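Local structure of M32 carboxypeptidase (Pyrococcus furiosus, 1KA2) at the interface of chains A and B. The protein removes amino acids one at a time from the C-terminus of peptides as a metal-dependent carboxypeptidase of broad specificity, sparing proline, glycine, aspartate and glutamate. Coordinates in Å, arbitrary orientation; residue numbers count along the deposited sequence, not the author numbering. Chains: chain A/B, M32 carboxypeptidase.

The interface of chains A and B. Residues chain A 18-19, 21-23; chain B 48-49, 52-53.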
ATOM      1  N   ARG A  18       1.730  19.649  -5.340  1.00 34.12           N
ATOM      2  CA  ARG A  18       2.150  18.289  -5.677  1.00 34.60           C
ATOM      3  C   ARG A  18       2.592  17.524  -4.427  1.00 34.00           C
ATOM      4  O   ARG A  18       2.244  16.360  -4.251  1.00 31.52           O
ATOM      5  CB  ARG A  18       3.294  18.316  -6.704  1.00 35.51           C
ATOM      6  CG  ARG A  18       2.859  18.571  -8.138  1.00 38.31           C
ATOM      7  CD  ARG A  18       3.667  17.720  -9.087  1.00 38.03           C
ATOM      8  NE  ARG A  18       3.148  17.824 -10.444  1.00 40.42           N
ATOM      9  CZ  ARG A  18       3.640  17.167 -11.488  1.00 40.25           C
ATOM     10  NH1 ARG A  18       4.669  16.351 -11.337  1.00 37.08           N
ATOM     11  NH2 ARG A  18       3.093  17.323 -12.679  1.00 37.65           N
ATOM     12  N   ARG A  19       3.366  18.191  -3.570  1.00 34.82           N
ATOM     13  CA  ARG A  19       3.854  17.592  -2.328  1.00 36.63           C
ATOM     14  C   ARG A  19       2.682  17.208  -1.448  1.00 34.31           C
ATOM     15  O   ARG A  19       2.630  16.124  -0.887  1.00 35.69           O
ATOM     16  CB  ARG A  19       4.730  18.573  -1.538  1.00 38.46           C
ATOM     17  CG  ARG A  19       6.190  18.486  -1.818  1.00 45.07           C
ATOM     18  CD  ARG A  19       6.983  19.291  -0.824  1.00 48.95           C
ATOM     19  NE  ARG A  19       8.411  19.115  -1.070  1.00 52.12           N
ATOM     20  CZ  ARG A  19       9.373  19.688  -0.370  1.00 51.53           C
ATOM     21  NH1 ARG A  19       9.072  20.488   0.631  1.00 52.33           N
ATOM     22  NH2 ARG A  19      10.636  19.444  -0.671  1.00 55.20           N
ATOM     23  N   TRP A  21      -0.294  16.785  -2.467  1.00 30.90           N
ATOM     24  CA  TRP A  21      -0.976  15.720  -3.184  1.00 30.00           C
ATOM     25  C   TRP A  21      -0.284  14.372  -2.954  1.00 29.85           C
ATOM     26  O   TRP A  21      -0.946  13.353  -2.766  1.00 32.24           O
ATOM     27  CB  TRP A  21      -1.027  16.020  -4.692  1.00 30.71           C
ATOM     28  CG  TRP A  21      -1.606  14.875  -5.490  1.00 27.77           C
ATOM     29  CD1 TRP A  21      -2.924  14.642  -5.764  1.00 28.63           C
ATOM     30  CD2 TRP A  21      -0.884  13.761  -6.021  1.00 28.35           C
ATOM     31  NE1 TRP A  21      -3.070  13.445  -6.427  1.00 28.29           N
ATOM     32  CE2 TRP A  21      -1.831  12.881  -6.598  1.00 29.55           C
ATOM     33  CE3 TRP A  21       0.477  13.414  -6.062  1.00 30.23           C
ATOM     34  CZ2 TRP A  21      -1.463  11.674  -7.214  1.00 28.64           C
ATOM     35  CZ3 TRP A  21       0.848  12.204  -6.675  1.00 31.19           C
ATOM     36  CH2 TRP A  21      -0.125  11.351  -7.239  1.00 29.32           C
ATOM     37  N   ALA A  22       1.044  14.361  -2.962  1.00 28.66           N
ATOM     38  CA  ALA A  22       1.786  13.119  -2.759  1.00 28.05           C
ATOM     39  C   ALA A  22       1.538  12.488  -1.380  1.00 28.46           C
ATOM     40  O   ALA A  22       1.405  11.265  -1.260  1.00 26.60           O
ATOM     41  CB  ALA A  22       3.276  13.373  -2.970  1.00 27.26           C
ATOM     42  N   ILE A  23       1.501  13.310  -0.335  1.00 28.91           N
ATOM     43  CA  ILE A  23       1.235  12.779   0.995  1.00 30.68           C
ATOM     44  C   ILE A  23      -0.153  12.131   0.972  1.00 30.97           C
ATOM     45  O   ILE A  23      -0.351  11.067   1.554  1.00 33.35           O
ATOM     46  CB  ILE A  23       1.290  13.898   2.068  1.00 32.45           C
ATOM     47  CG1 ILE A  23       2.714  14.450   2.154  1.00 32.91           C
ATOM     48  CG2 ILE A  23       0.875  13.356   3.434  1.00 30.01           C
ATOM     49  CD1 ILE A  23       2.854  15.590   3.142  1.00 34.30           C
TER
ATOM     50  N   VAL B  48       5.297   9.978  -9.409  1.00 34.83           N
ATOM     51  CA  VAL B  48       5.398  11.360  -8.956  1.00 33.56           C
ATOM     52  C   VAL B  48       5.231  11.409  -7.437  1.00 31.81           C
ATOM     53  O   VAL B  48       5.881  12.205  -6.763  1.00 31.33           O
ATOM     54  CB  VAL B  48       4.326  12.256  -9.624  1.00 34.29           C
ATOM     55  CG1 VAL B  48       4.684  12.534 -11.068  1.00 31.82           C
ATOM     56  CG2 VAL B  48       3.001  11.560  -9.574  1.00 37.59           C
ATOM     57  N   ALA B  49       4.363  10.565  -6.895  1.00 30.53           N
ATOM     58  CA  ALA B  49       4.166  10.541  -5.440  1.00 34.65           C
ATOM     59  C   ALA B  49       5.459  10.078  -4.763  1.00 33.18           C
ATOM     60  O   ALA B  49       5.890  10.648  -3.762  1.00 34.39           O
ATOM     61  CB  ALA B  49       3.005   9.612  -5.060  1.00 32.63           C
ATOM     62  N   GLU B  52       7.992  13.104  -4.957  1.00 31.79           N
ATOM     63  CA  GLU B  52       7.741  14.233  -4.074  1.00 32.58           C
ATOM     64  C   GLU B  52       8.166  13.903  -2.640  1.00 33.97           C
ATOM     65  O   GLU B  52       8.758  14.740  -1.956  1.00 34.77           O
ATOM     66  CB  GLU B  52       6.257  14.603  -4.115  1.00 31.99           C
ATOM     67  CG  GLU B  52       5.774  15.197  -5.428  1.00 31.88           C
ATOM     68  CD  GLU B  52       6.385  16.570  -5.718  1.00 33.26           C
ATOM     69  OE1 GLU B  52       6.714  17.303  -4.766  1.00 33.57           O
ATOM     70  OE2 GLU B  52       6.525  16.924  -6.900  1.00 33.08           O
ATOM     71  N   LEU B  53       7.868  12.679  -2.196  1.00 33.45           N
ATOM     72  CA  LEU B  53       8.220  12.235  -0.847  1.00 34.21           C
ATOM     73  C   LEU B  53       9.723  12.116  -0.641  1.00 35.04           C
ATOM     74  O   LEU B  53      10.223  12.435   0.435  1.00 35.35           O
ATOM     75  CB  LEU B  53       7.555  10.886  -0.528  1.00 33.79           C
ATOM     76  CG  LEU B  53       6.025  10.926  -0.442  1.00 34.60           C
ATOM     77  CD1 LEU B  53       5.460   9.529  -0.219  1.00 34.36           C
ATOM     78  CD2 LEU B  53       5.622  11.872   0.687  1.00 34.22           C
TER
HETATM   79  O   HOH W   1       6.621  16.035  -9.452  1.00 36.10           O
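Helix 8-36 of chain A packs against helix 43-61 of chain B, with A:Ala22 and B:Glu52 meeting where the two come together. The methyl CB of A:Ala22 sits 3.4 Å from CB of B:Glu52 and also faces the backbone of B:Ala49; the small alanine side chains here probably allow the close approach. B:Glu52 buries more surface than any other residue of the patch. Its chain bends at CB-CG (chi2 -67°), turning the carboxylate over the backbone of A:Arg18 and A:Arg19 and between the aliphatic stems of these two arginines. OE2 of B:Glu52 lies 3.5 Å from CB of A:Arg18, while OE1 lies towards CG of A:Arg19. Both arginine chains cross the glutamate at roughly right angles, and no direct salt bridge forms: NH1 of A:Arg18 remains 4.8 Å from OE2 of B:Glu52. A water bridges them, 2.7 Å from both NH1 of A:Arg18 and OE2 of B:Glu52, at the in-plane edge of the guanidinium. The two positive groups could still favour an ionised carboxylate. B:Val48 turns CG1 to A:Arg18 and CG2 to A:Trp21, whose CZ3 stands 3.7 Å from both CG2 of B:Val48 and CB of B:Ala49. With CG anti to the backbone N (chi1 174°), the six-membered ring reaches chain B rim first. At the far end, A:Ile23 and B:Leu53 add a looser apolar contact. The patch centre lies about 24 Å from the catalytic A:Glu270, and, repeated by the two-fold axis, this helix packing helps hold the homodimer together.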